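Local coordinates for protein HD superfamily hydrolase (Clostridium acetobutylicum ATCC 824, PDB 3CCG) that probably hydrolyses diadenosine tetraphosphate symmetrically to two ADP, using an iron centre held in an all-helical HD domain, at residues Y38-E43 against S120-I125; E65-E70 against G87-I92; H112-P117 against F173-T178; S159-I164 against E180-L185. All coordinates share one frame; numbering follows the deposited sequence.

Contact 1 (Y38-E43 against S120-I125)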
loop_
_atom_site.group_PDB
_atom_site.type_symbol
_atom_site.label_atom_id
_atom_site.label_comp_id
_atom_site.label_asym_id
_atom_site.label_seq_id
_atom_site.Cartn_x
_atom_site.Cartn_y
_atom_site.Cartn_z
ATOM N N TYR A 38 12.579 -5.769 26.417
ATOM C CA TYR A 38 13.080 -4.638 25.658
ATOM C C TYR A 38 13.315 -3.357 26.455
ATOM O O TYR A 38 13.618 -2.303 25.917
ATOM C CB TYR A 38 12.146 -4.382 24.434
ATOM C CG TYR A 38 12.216 -5.494 23.398
ATOM C CD1 TYR A 38 13.281 -5.567 22.492
ATOM C CD2 TYR A 38 11.210 -6.446 23.281
ATOM C CE1 TYR A 38 13.358 -6.572 21.573
ATOM C CE2 TYR A 38 11.294 -7.485 22.337
ATOM C CZ TYR A 38 12.389 -7.526 21.484
ATOM O OH TYR A 38 12.457 -8.518 20.547
ATOM N N ASN A 39 13.156 -3.433 27.772
ATOM C CA ASN A 39 13.393 -2.280 28.638
ATOM C C ASN A 39 12.393 -1.121 28.450
ATOM O O ASN A 39 12.723 0.061 28.565
ATOM C CB ASN A 39 14.839 -1.784 28.465
ATOM C CG ASN A 39 15.282 -0.849 29.585
ATOM O OD1 ASN A 39 14.784 -0.925 30.705
ATOM N ND2 ASN A 39 16.231 0.031 29.285
ATOM N N GLU A 40 11.143 -1.474 28.162
ATOM C CA GLU A 40 10.106 -0.481 28.062
ATOM C C GLU A 40 9.447 -0.398 29.475
ATOM O O GLU A 40 9.488 -1.343 30.283
ATOM C CB GLU A 40 9.080 -0.830 26.965
ATOM C CG GLU A 40 7.952 0.157 26.783
ATOM C CD GLU A 40 8.465 1.546 26.550
ATOM O OE1 GLU A 40 8.952 1.858 25.432
ATOM O OE2 GLU A 40 8.458 2.359 27.508
ATOM N N ASP A 41 8.869 0.752 29.740
ATOM C CA ASP A 41 8.152 0.992 31.001
ATOM C C ASP A 41 7.053 -0.025 31.205
ATOM O O ASP A 41 6.153 -0.161 30.352
ATOM C CB ASP A 41 7.619 2.416 31.085
ATOM C CG ASP A 41 6.985 2.716 32.396
ATOM O OD1 ASP A 41 5.831 2.398 32.588
ATOM O OD2 ASP A 41 7.689 3.214 33.283
ATOM N N THR A 42 7.042 -0.732 32.324
ATOM C CA THR A 42 6.082 -1.811 32.450
ATOM C C THR A 42 4.648 -1.327 32.637
ATOM O O THR A 42 3.727 -2.009 32.181
ATOM C CB THR A 42 6.479 -2.857 33.580
ATOM O OG1 THR A 42 6.177 -2.331 34.820
ATOM C CG2 THR A 42 7.925 -3.180 33.629
ATOM N N GLU A 43 4.466 -0.196 33.287
ATOM C CA GLU A 43 3.111 0.294 33.538
ATOM C C GLU A 43 2.521 0.888 32.250
ATOM O O GLU A 43 1.336 0.740 32.007
ATOM C CB GLU A 43 3.054 1.275 34.713
ATOM C CG GLU A 43 1.651 1.374 35.309
ATOM C CD GLU A 43 1.101 0.081 35.980
ATOM O OE1 GLU A 43 1.835 -0.941 36.120
ATOM O OE2 GLU A 43 -0.095 0.107 36.381
ATOM N N SER A 120 7.027 3.921 18.078
ATOM C CA SER A 120 7.796 3.808 19.290
ATOM C C SER A 120 7.892 2.334 19.681
ATOM O O SER A 120 7.119 1.472 19.247
ATOM C CB SER A 120 7.129 4.612 20.411
ATOM O OG SER A 120 5.990 3.905 20.909
ATOM N N LEU A 121 8.817 2.059 20.595
ATOM C CA LEU A 121 8.962 0.752 21.138
ATOM C C LEU A 121 7.614 0.289 21.743
ATOM O O LEU A 121 7.209 -0.856 21.509
ATOM C CB LEU A 121 10.084 0.758 22.181
ATOM C CG LEU A 121 10.242 -0.555 22.922
ATOM C CD1 LEU A 121 10.458 -1.776 22.013
ATOM C CD2 LEU A 121 11.355 -0.406 23.980
ATOM N N LEU A 122 6.918 1.173 22.474
ATOM C CA LEU A 122 5.621 0.793 23.096
ATOM C C LEU A 122 4.591 0.464 22.001
ATOM O O LEU A 122 3.882 -0.523 22.101
ATOM C CB LEU A 122 5.112 1.866 24.020
ATOM C CG LEU A 122 3.767 1.573 24.717
ATOM C CD1 LEU A 122 3.979 0.360 25.698
ATOM C CD2 LEU A 122 3.251 2.854 25.390
ATOM N N GLU A 123 4.538 1.289 20.962
ATOM C CA GLU A 123 3.607 1.027 19.868
ATOM C C GLU A 123 3.850 -0.354 19.253
ATOM O O GLU A 123 2.916 -1.110 18.982
ATOM C CB GLU A 123 3.757 2.078 18.778
ATOM C CG GLU A 123 3.226 3.423 19.069
ATOM C CD GLU A 123 3.539 4.422 17.978
ATOM O OE1 GLU A 123 2.983 4.223 16.868
ATOM O OE2 GLU A 123 4.351 5.352 18.195
ATOM N N LYS A 124 5.135 -0.713 19.051
ATOM C CA LYS A 124 5.481 -1.986 18.487
ATOM C C LYS A 124 5.034 -3.172 19.391
ATOM O O LYS A 124 4.545 -4.183 18.946
ATOM C CB LYS A 124 6.962 -2.103 18.175
ATOM C CG LYS A 124 7.459 -1.053 17.208
ATOM C CD LYS A 124 8.947 -1.213 16.932
ATOM C CE LYS A 124 9.416 -0.185 15.910
ATOM N NZ LYS A 124 10.917 -0.217 15.738
ATOM N N ILE A 125 5.339 -3.012 20.692
ATOM C CA ILE A 125 4.988 -4.021 21.691
ATOM C C ILE A 125 3.454 -4.288 21.700
ATOM O O ILE A 125 2.998 -5.452 21.713
ATOM C CB ILE A 125 5.501 -3.586 23.073
ATOM C CG1 ILE A 125 7.028 -3.718 23.117
ATOM C CG2 ILE A 125 4.864 -4.445 24.138
ATOM C CD1 ILE A 125 7.700 -3.240 24.431
HETATM O O HOH W 1 8.043 3.685 23.664
#

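Contact 2 (E65-E70 against G87-I92)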
loop_
_atom_site.group_PDB
_atom_site.type_symbol
_atom_site.label_atom_id
_atom_site.label_comp_id
_atom_site.label_asym_id
_atom_site.label_seq_id
_atom_site.Cartn_x
_atom_site.Cartn_y
_atom_site.Cartn_z
ATOM N N GLU A 65 -18.441 8.146 14.096
ATOM C CA GLU A 65 -19.037 9.298 14.777
ATOM C C GLU A 65 -18.206 9.835 15.960
ATOM O O GLU A 65 -18.186 11.060 16.204
ATOM C CB GLU A 65 -20.455 8.922 15.218
ATOM C CG GLU A 65 -21.393 8.911 14.056
ATOM C CD GLU A 65 -22.706 8.160 14.290
ATOM O OE1 GLU A 65 -22.786 7.383 15.288
ATOM O OE2 GLU A 65 -23.623 8.300 13.423
ATOM N N ILE A 66 -17.607 8.929 16.723
ATOM C CA ILE A 66 -16.734 9.326 17.830
ATOM C C ILE A 66 -15.499 10.027 17.289
ATOM O O ILE A 66 -15.121 11.142 17.765
ATOM C CB ILE A 66 -16.345 8.124 18.688
ATOM C CG1 ILE A 66 -17.553 7.663 19.466
ATOM C CG2 ILE A 66 -15.180 8.484 19.641
ATOM C CD1 ILE A 66 -17.401 6.251 20.111
ATOM N N CYS A 67 -14.868 9.510 16.258
ATOM C CA CYS A 67 -13.665 10.073 15.740
ATOM C C CYS A 67 -13.958 11.466 15.119
ATOM O O CYS A 67 -13.241 12.443 15.364
ATOM C CB CYS A 67 -13.044 9.222 14.678
ATOM S SG CYS A 67 -12.454 7.615 15.298
ATOM N N THR A 68 -15.034 11.522 14.358
ATOM C CA THR A 68 -15.437 12.773 13.680
ATOM C C THR A 68 -15.813 13.853 14.686
ATOM O O THR A 68 -15.367 15.030 14.584
ATOM C CB THR A 68 -16.604 12.487 12.743
ATOM O OG1 THR A 68 -16.221 11.536 11.750
ATOM C CG2 THR A 68 -17.038 13.806 12.077
ATOM N N ASN A 69 -16.590 13.509 15.691
ATOM C CA ASN A 69 -17.040 14.462 16.716
ATOM C C ASN A 69 -15.859 15.067 17.461
ATOM O O ASN A 69 -15.893 16.242 17.833
ATOM C CB ASN A 69 -17.976 13.823 17.722
ATOM C CG ASN A 69 -18.622 14.850 18.626
ATOM O OD1 ASN A 69 -18.287 14.921 19.820
ATOM N ND2 ASN A 69 -19.472 15.665 18.063
ATOM N N GLU A 70 -14.794 14.291 17.677
ATOM C CA GLU A 70 -13.656 14.746 18.460
ATOM C C GLU A 70 -12.669 15.495 17.589
ATOM O O GLU A 70 -11.630 15.964 18.068
ATOM C CB GLU A 70 -12.993 13.555 19.192
ATOM C CG GLU A 70 -13.861 12.994 20.230
ATOM C CD GLU A 70 -14.345 14.057 21.153
ATOM O OE1 GLU A 70 -13.485 14.879 21.547
ATOM O OE2 GLU A 70 -15.562 14.101 21.443
ATOM N N GLY A 87 -8.933 1.445 16.761
ATOM C CA GLY A 87 -7.731 1.979 17.446
ATOM C C GLY A 87 -7.896 3.467 17.802
ATOM O O GLY A 87 -7.681 3.887 18.918
ATOM N N LEU A 88 -8.258 4.277 16.814
ATOM C CA LEU A 88 -8.405 5.750 17.038
ATOM C C LEU A 88 -9.534 5.979 17.980
ATOM O O LEU A 88 -9.418 6.792 18.879
ATOM C CB LEU A 88 -8.629 6.450 15.702
ATOM C CG LEU A 88 -8.882 7.959 15.799
ATOM C CD1 LEU A 88 -7.775 8.722 16.596
ATOM C CD2 LEU A 88 -9.030 8.578 14.414
ATOM N N ALA A 89 -10.665 5.272 17.865
ATOM C CA ALA A 89 -11.814 5.490 18.775
ATOM C C ALA A 89 -11.365 5.103 20.189
ATOM O O ALA A 89 -11.681 5.777 21.135
ATOM C CB ALA A 89 -13.108 4.738 18.354
ATOM N N GLY A 90 -10.566 4.042 20.292
ATOM C CA GLY A 90 -10.041 3.616 21.587
ATOM C C GLY A 90 -9.113 4.635 22.205
ATOM O O GLY A 90 -9.137 4.832 23.417
ATOM N N ARG A 91 -8.296 5.276 21.376
ATOM C CA ARG A 91 -7.453 6.375 21.877
ATOM C C ARG A 91 -8.319 7.465 22.457
ATOM O O ARG A 91 -8.059 7.998 23.566
ATOM C CB ARG A 91 -6.590 6.917 20.767
ATOM C CG ARG A 91 -5.850 8.192 21.082
ATOM C CD ARG A 91 -5.247 8.936 19.872
ATOM N NE ARG A 91 -4.635 10.141 20.386
ATOM C CZ ARG A 91 -3.344 10.365 20.477
ATOM N NH1 ARG A 91 -2.488 9.510 19.978
ATOM N NH2 ARG A 91 -2.932 11.515 21.003
ATOM N N ILE A 92 -9.383 7.799 21.750
ATOM C CA ILE A 92 -10.295 8.857 22.200
ATOM C C ILE A 92 -10.982 8.493 23.504
ATOM O O ILE A 92 -11.098 9.320 24.441
ATOM C CB ILE A 92 -11.307 9.196 21.098
ATOM C CG1 ILE A 92 -10.600 9.865 19.961
ATOM C CG2 ILE A 92 -12.405 10.130 21.631
ATOM C CD1 ILE A 92 -11.518 9.992 18.670
#

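Contact 3 (H112-P117 against F173-T178). With FE (Fe (III) ion), chain B.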
loop_
_atom_site.group_PDB
_atom_site.type_symbol
_atom_site.label_atom_id
_atom_site.label_comp_id
_atom_site.label_asym_id
_atom_site.label_seq_id
_atom_site.Cartn_x
_atom_site.Cartn_y
_atom_site.Cartn_z
ATOM N N HIS A 112 -2.577 0.409 16.931
ATOM C CA HIS A 112 -2.410 -1.021 17.089
ATOM C C HIS A 112 -3.057 -1.858 16.002
ATOM O O HIS A 112 -2.715 -3.032 15.895
ATOM C CB HIS A 112 -2.957 -1.521 18.464
ATOM C CG HIS A 112 -4.436 -1.782 18.519
ATOM N ND1 HIS A 112 -5.389 -0.857 18.888
ATOM C CD2 HIS A 112 -5.105 -2.934 18.283
ATOM C CE1 HIS A 112 -6.591 -1.433 18.828
ATOM N NE2 HIS A 112 -6.438 -2.707 18.497
ATOM N N THR A 113 -4.004 -1.301 15.268
ATOM C CA THR A 113 -4.768 -2.092 14.254
ATOM C C THR A 113 -4.037 -2.171 12.924
ATOM O O THR A 113 -4.223 -3.151 12.197
ATOM C CB THR A 113 -6.191 -1.598 14.025
ATOM O OG1 THR A 113 -6.168 -0.292 13.382
ATOM C CG2 THR A 113 -6.941 -1.529 15.307
ATOM N N THR A 114 -3.234 -1.157 12.620
ATOM C CA THR A 114 -2.520 -1.069 11.354
ATOM C C THR A 114 -1.014 -0.903 11.407
ATOM O O THR A 114 -0.298 -1.190 10.434
ATOM C CB THR A 114 -3.010 0.196 10.539
ATOM O OG1 THR A 114 -2.778 1.378 11.299
ATOM C CG2 THR A 114 -4.507 0.126 10.209
ATOM N N GLY A 115 -0.506 -0.398 12.503
ATOM C CA GLY A 115 0.858 0.033 12.563
ATOM C C GLY A 115 0.981 1.376 11.820
ATOM O O GLY A 115 -0.010 1.957 11.327
ATOM N N ARG A 116 2.187 1.912 11.786
ATOM C CA ARG A 116 2.462 3.141 11.048
ATOM C C ARG A 116 3.941 3.282 10.903
ATOM O O ARG A 116 4.711 2.545 11.517
ATOM C CB ARG A 116 1.885 4.354 11.794
ATOM C CG ARG A 116 2.562 4.640 13.189
ATOM C CD ARG A 116 2.266 6.027 13.669
ATOM N NE ARG A 116 2.758 6.258 15.017
ATOM C CZ ARG A 116 2.762 7.447 15.598
ATOM N NH1 ARG A 116 2.375 8.529 14.952
ATOM N NH2 ARG A 116 3.194 7.588 16.846
ATOM N N PRO A 117 4.379 4.239 10.083
ATOM C CA PRO A 117 5.814 4.460 10.099
ATOM C C PRO A 117 6.306 5.044 11.400
ATOM O O PRO A 117 5.584 5.713 12.095
ATOM C CB PRO A 117 6.026 5.512 8.994
ATOM C CG PRO A 117 4.792 5.588 8.257
ATOM C CD PRO A 117 3.670 5.055 9.088
ATOM N N PHE A 173 -9.505 -4.392 0.965
ATOM C CA PHE A 173 -8.760 -3.144 0.869
ATOM C C PHE A 173 -7.489 -3.171 1.687
ATOM O O PHE A 173 -7.442 -3.747 2.776
ATOM C CB PHE A 173 -9.609 -1.944 1.334
ATOM C CG PHE A 173 -10.847 -1.663 0.477
ATOM C CD1 PHE A 173 -10.762 -1.138 -0.830
ATOM C CD2 PHE A 173 -12.109 -1.870 1.007
ATOM C CE1 PHE A 173 -11.894 -0.857 -1.572
ATOM C CE2 PHE A 173 -13.249 -1.570 0.266
ATOM C CZ PHE A 173 -13.139 -1.071 -1.040
ATOM N N LEU A 174 -6.438 -2.534 1.184
ATOM C CA LEU A 174 -5.179 -2.415 1.919
ATOM C C LEU A 174 -5.023 -0.994 2.451
ATOM O O LEU A 174 -5.109 -0.008 1.692
ATOM C CB LEU A 174 -3.965 -2.721 1.039
ATOM C CG LEU A 174 -3.806 -4.164 0.553
ATOM C CD1 LEU A 174 -2.749 -4.255 -0.566
ATOM C CD2 LEU A 174 -3.436 -5.029 1.771
ATOM N N HIS A 175 -4.809 -0.869 3.762
ATOM C CA HIS A 175 -4.710 0.416 4.409
ATOM C C HIS A 175 -3.301 1.006 4.270
ATOM O O HIS A 175 -2.294 0.330 4.525
ATOM C CB HIS A 175 -5.098 0.277 5.890
ATOM C CG HIS A 175 -5.331 1.574 6.562
ATOM N ND1 HIS A 175 -4.323 2.445 6.907
ATOM C CD2 HIS A 175 -6.486 2.160 6.968
ATOM C CE1 HIS A 175 -4.843 3.521 7.476
ATOM N NE2 HIS A 175 -6.151 3.366 7.537
ATOM N N HIS A 176 -3.237 2.282 3.906
ATOM C CA HIS A 176 -1.947 2.926 3.665
ATOM C C HIS A 176 -1.010 2.879 4.851
ATOM O O HIS A 176 0.203 2.807 4.709
ATOM C CB HIS A 176 -2.104 4.385 3.185
ATOM C CG HIS A 176 -2.523 5.341 4.252
ATOM N ND1 HIS A 176 -1.625 6.116 4.952
ATOM C CD2 HIS A 176 -3.739 5.604 4.782
ATOM C CE1 HIS A 176 -2.286 6.861 5.825
ATOM N NE2 HIS A 176 -3.561 6.548 5.759
ATOM N N ASN A 177 -1.569 2.891 6.073
ATOM C CA ASN A 177 -0.688 2.889 7.250
ATOM C C ASN A 177 0.133 1.610 7.368
ATOM O O ASN A 177 1.297 1.622 7.782
ATOM C CB ASN A 177 -1.446 3.130 8.558
ATOM C CG ASN A 177 -1.623 4.602 8.860
ATOM O OD1 ASN A 177 -0.900 5.442 8.341
ATOM N ND2 ASN A 177 -2.581 4.911 9.695
ATOM N N THR A 178 -0.483 0.505 6.981
ATOM C CA THR A 178 0.181 -0.779 7.043
ATOM C C THR A 178 1.286 -0.852 5.961
ATOM O O THR A 178 2.433 -1.293 6.202
ATOM C CB THR A 178 -0.783 -1.914 6.953
ATOM O OG1 THR A 178 -1.680 -1.811 8.072
ATOM C CG2 THR A 178 -0.001 -3.219 7.048
HETATM FE FE FE B . -7.857 -4.358 18.150
HETATM O O HOH W 2 -4.197 3.594 11.122
HETATM O O HOH W 3 -6.512 -5.591 19.075
HETATM O O HOH W 4 -6.999 -4.825 16.295
#

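Contact 4 (S159-I164 against E180-L185)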
loop_
_atom_site.group_PDB
_atom_site.type_symbol
_atom_site.label_atom_id
_atom_site.label_comp_id
_atom_site.label_asym_id
_atom_site.label_seq_id
_atom_site.Cartn_x
_atom_site.Cartn_y
_atom_site.Cartn_z
ATOM N N SER A 159 4.498 -9.914 10.308
ATOM C CA SER A 159 3.053 -9.684 10.481
ATOM C C SER A 159 2.414 -8.864 9.355
ATOM O O SER A 159 1.330 -9.209 8.849
ATOM C CB SER A 159 2.763 -9.046 11.866
ATOM O OG SER A 159 1.367 -8.980 12.092
ATOM N N PHE A 160 3.113 -7.798 8.963
ATOM C CA PHE A 160 2.653 -6.908 7.888
ATOM C C PHE A 160 2.548 -7.709 6.573
ATOM O O PHE A 160 1.548 -7.611 5.835
ATOM C CB PHE A 160 3.585 -5.714 7.717
ATOM C CG PHE A 160 3.638 -4.777 8.883
ATOM C CD1 PHE A 160 2.532 -4.513 9.657
ATOM C CD2 PHE A 160 4.761 -4.062 9.107
ATOM C CE1 PHE A 160 2.604 -3.587 10.684
ATOM C CE2 PHE A 160 4.839 -3.119 10.112
ATOM C CZ PHE A 160 3.766 -2.913 10.908
ATOM N N ASP A 161 3.583 -8.486 6.307
ATOM C CA ASP A 161 3.606 -9.326 5.089
ATOM C C ASP A 161 2.436 -10.280 5.071
ATOM O O ASP A 161 1.732 -10.422 4.095
ATOM C CB ASP A 161 4.944 -10.054 4.923
ATOM C CG ASP A 161 6.086 -9.138 4.524
ATOM O OD1 ASP A 161 5.866 -7.951 4.223
ATOM O OD2 ASP A 161 7.243 -9.626 4.518
ATOM N N ASN A 162 2.215 -10.937 6.209
ATOM C CA ASN A 162 1.099 -11.878 6.309
ATOM C C ASN A 162 -0.244 -11.191 6.084
ATOM O O ASN A 162 -1.120 -11.693 5.391
ATOM C CB ASN A 162 1.040 -12.518 7.697
ATOM C CG ASN A 162 2.265 -13.340 8.050
ATOM O OD1 ASN A 162 3.038 -13.751 7.187
ATOM N ND2 ASN A 162 2.435 -13.605 9.353
ATOM N N THR A 163 -0.426 -10.041 6.725
ATOM C CA THR A 163 -1.654 -9.281 6.585
ATOM C C THR A 163 -1.925 -8.909 5.113
ATOM O O THR A 163 -3.003 -9.133 4.584
ATOM C CB THR A 163 -1.628 -8.014 7.438
ATOM O OG1 THR A 163 -1.705 -8.406 8.820
ATOM C CG2 THR A 163 -2.795 -7.074 7.136
ATOM N N ILE A 164 -0.902 -8.396 4.450
ATOM C CA ILE A 164 -1.071 -7.917 3.092
ATOM C C ILE A 164 -1.431 -9.082 2.164
ATOM O O ILE A 164 -2.367 -8.995 1.367
ATOM C CB ILE A 164 0.183 -7.175 2.598
ATOM C CG1 ILE A 164 0.409 -5.867 3.397
ATOM C CG2 ILE A 164 0.024 -6.829 1.084
ATOM C CD1 ILE A 164 1.833 -5.342 3.284
ATOM N N GLU A 180 2.791 1.729 4.565
ATOM C CA GLU A 180 3.815 2.734 4.937
ATOM C C GLU A 180 4.652 2.251 6.141
ATOM O O GLU A 180 5.872 2.407 6.173
ATOM C CB GLU A 180 3.223 4.133 5.116
ATOM C CG GLU A 180 2.688 4.559 3.752
ATOM C CD GLU A 180 1.566 5.559 3.713
ATOM O OE1 GLU A 180 1.223 6.136 4.755
ATOM O OE2 GLU A 180 1.034 5.776 2.569
ATOM N N ALA A 181 4.000 1.531 7.058
ATOM C CA ALA A 181 4.698 0.956 8.177
ATOM C C ALA A 181 5.748 -0.062 7.724
ATOM O O ALA A 181 6.880 -0.107 8.235
ATOM C CB ALA A 181 3.664 0.281 9.143
ATOM N N ARG A 182 5.350 -0.922 6.814
ATOM C CA ARG A 182 6.221 -1.926 6.258
ATOM C C ARG A 182 7.388 -1.265 5.493
ATOM O O ARG A 182 8.546 -1.634 5.697
ATOM C CB ARG A 182 5.453 -2.897 5.358
ATOM C CG ARG A 182 6.293 -3.914 4.659
ATOM C CD ARG A 182 5.504 -4.772 3.734
ATOM N NE ARG A 182 6.429 -5.629 2.987
ATOM C CZ ARG A 182 7.119 -5.190 1.936
ATOM N NH1 ARG A 182 6.959 -3.963 1.485
ATOM N NH2 ARG A 182 7.986 -5.994 1.340
ATOM N N ASN A 183 7.085 -0.292 4.633
ATOM C CA ASN A 183 8.144 0.354 3.877
ATOM C C ASN A 183 9.169 0.949 4.807
ATOM O O ASN A 183 10.368 0.879 4.552
ATOM C CB ASN A 183 7.609 1.444 2.922
ATOM C CG ASN A 183 6.928 0.889 1.690
ATOM O OD1 ASN A 183 7.212 -0.206 1.254
ATOM N ND2 ASN A 183 6.022 1.672 1.137
ATOM N N TYR A 184 8.698 1.595 5.858
ATOM C CA TYR A 184 9.566 2.265 6.831
ATOM C C TYR A 184 10.528 1.246 7.471
ATOM O O TYR A 184 11.724 1.513 7.600
ATOM C CB TYR A 184 8.724 2.996 7.883
ATOM C CG TYR A 184 9.583 3.762 8.836
ATOM C CD1 TYR A 184 10.142 3.138 9.922
ATOM C CD2 TYR A 184 9.817 5.119 8.654
ATOM C CE1 TYR A 184 10.947 3.828 10.801
ATOM C CE2 TYR A 184 10.629 5.837 9.528
ATOM C CZ TYR A 184 11.179 5.166 10.604
ATOM O OH TYR A 184 11.992 5.853 11.482
ATOM N N LEU A 185 10.036 0.071 7.847
ATOM C CA LEU A 185 10.896 -0.975 8.436
ATOM C C LEU A 185 11.896 -1.492 7.414
ATOM O O LEU A 185 13.049 -1.707 7.748
ATOM C CB LEU A 185 10.099 -2.135 9.023
ATOM C CG LEU A 185 9.300 -1.733 10.273
ATOM C CD1 LEU A 185 8.606 -2.998 10.766
ATOM C CD2 LEU A 185 10.215 -1.123 11.337
HETATM O O HOH W 5 8.865 -8.473 2.681
#

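Contact 1 (Y38-E43 against S120-I125)
Glu40 and Leu122 mark the nearest backbone approach, their CA atoms 6.8 Å apart, where the turn linking helix 5-38 to helix 42-51 passes the first turn of helix 121-132. Asn39 lets the chain leave the first helix with a positive phi of 67°, and Asp41 N-caps the next. Glu40, between them, has the largest share of the contact. Its CB packs on Ile125 CD1 at 3.8 Å. Chi1 (-180°) sets CG anti to the backbone N, near Leu122 CD1, and a bend at chi2 sets CD. The side chains of Glu40 and Leu121 slide past each other in opposite directions, with Glu40 OE1 3.6 Å from Leu121 CD2. The same methyl sits 3.5 Å from Tyr38 O, while Leu121 CD1 meets Tyr38 CB; the phenol reaches on to Ala148 O. In this way the turn that ends helix 5-38 is packed against the HD-domain helix carrying the iron ligand Asp130. The two carboxylate oxygens of Glu40 are held differently. OE2 accepts from Asp41 N at 2.8 Å, on the anti side and tilted out of the carboxylate plane, whereas OE1 accepts from a water at 2.7 Å that in turn accepts from Leu122 N at 3.0 Å. At the N-terminus of helix 121-132, Ser120 and Glu123 form a capping box: Ser120 OG accepts from Glu123 N, and Ser120 N donates to Glu123 OE2 from above the carboxylate plane.

Contact 2 (E65-E70 against G87-I92)
Ile92 and Ile66 each set CG1 beside the backbone N (chi1 -69° and -71°), which leaves CG2 anti to that N, and the two CG2 methyls meet at 3.8 Å as the side chains slide past each other in opposite directions. This is helix-helix packing within the HD domain: the C-terminal end of helix 60-69 crosses the start of helix 87-98 at 59°, with the segment axes 9.2 Å apart at their closest. The backbones come nearest at Cys67 and Ala89, where the small alanine allows a CA-to-CA distance of 5.8 Å. The interface is apolar. The sulfur of Cys67, anti to its own carbonyl carbon, rests 3.6 Å from Leu88 CG and almost as near to Leu88 CD2, with Ala89 CB beside it. Helix 87-98 follows directly on the iron ligand His86; its N-terminal end points to the metal centre, and the side chain of Ala89 lies about 5 Å from that of His86. Ile92 serves as the hub, its two branches dividing the opposing surface. CD1 reaches over the backbone of the opposing helix to lie 3.6 Å from Cys67 CA, while CG2, besides meeting Ile66, presses against the aliphatic stem of Glu70, with Glu70 CG at 3.5 Å.

Contact 3 (H112-P117 against F173-T178)
One direct hydrogen bond joins the segments: Thr178 OG1 donates to Thr114 O at 2.8 Å, in the carbonyl plane and on a lone pair. Thr178 CA comes up to the same oxygen in a CA-H...O contact of 3.4 Å. A water makes a second, indirect link, donating to Thr114 OG1 and accepting from Asn177 ND2. Thr114 OG1 itself donates to Gly115 O at 2.8 Å; it stands between the backbone N and the carbonyl carbon (chi1 59°), which leaves CG2 beside the N. That methyl makes a CH-pi contact over one face of the His175 ring, 4.1 Å from the centroid. These contacts tie the loop between helices 103-110 and 121-132 to the start of helix 176-188. Early in the loop stands His112, whose NE2 binds an iron (III) ion at 2.2 Å; two waters, Asp53 and His86 also bind this ion in the HD-domain metal centre. His175 has a second role as N-cap of helix 176-188, its ND1 accepting from Asn177 N close to the ring plane. Among the packing contacts, Asn177 CB lies against the pair Gly115 O, 3.3 Å away, and Thr114 OG1. Just before the cap, Leu174 O accepts from Asn183 ND2 of the second subunit.

Contact 4 (S159-I164 against E180-L185)
Arg182 and Phe160 bury the largest areas here and lie at the nearest backbone approach, with their CA atoms 6.3 Å apart. The extended chain of Arg182, with CG anti to the backbone N (chi1 176°), runs out toward helix 152-170 and passes two residues of it. Its CD touches Ile164 CD1 at 3.7 Å, the two side chains crossing at about a right angle, and NE then donates to Asp161 OD1 at 2.7 Å. This salt bridge uses the edge of the guanidinium: OD1 lies close to its plane and is met nearly along its own C-O bond direction, while the carboxylate and guanidinium planes are turned 41° apart. A water joins the other ends of the pair, donating to Asp161 OD2 and accepting from Arg182 NH2. The arrangement belongs to the last two helices of the chain, which form a roughly antiparallel hairpin with an angle of 142° between segment directions and 10.2 Å between axes. Arg182 also reaches the dimer interface, where NH1 donates to Gly172 O of the second subunit. Phe160 points its ring at the opposite helix. CZ approaches Ala181 CB at 3.7 Å, CE2 meets Leu185 CD1 at 3.8 Å, and CD2 lies 3.8 Å from Arg182 CA, all obliquely to the ring. Tyr127 of helix 121-132 meets the same phenyl group, and the hydroxyl of Tyr127 is hydrogen-bonded to Ser159 OG.

Overall arrangement
From the N terminus, contact 1 opens first, at the end of helix 5-38, and closes at helix 121-132. Contact 2 opens and closes within that span, pairing helices 60-69 and 87-98. Contact 3 begins at 112-117, before contact 1 has closed, so the two cross; the Arg116-Glu123 salt bridge joins them. It ends at the start of helix 176-188, enclosing the first segment of contact 4, whose second segment follows, so contacts 3 and 4 also cross. Their centres are 8 Å apart, and both touch the second subunit. Contact 2 meets contact 3 where Gly87 packs on His112, an iron ligand, while contact 3 itself ties the HD domain to the C-terminal helices.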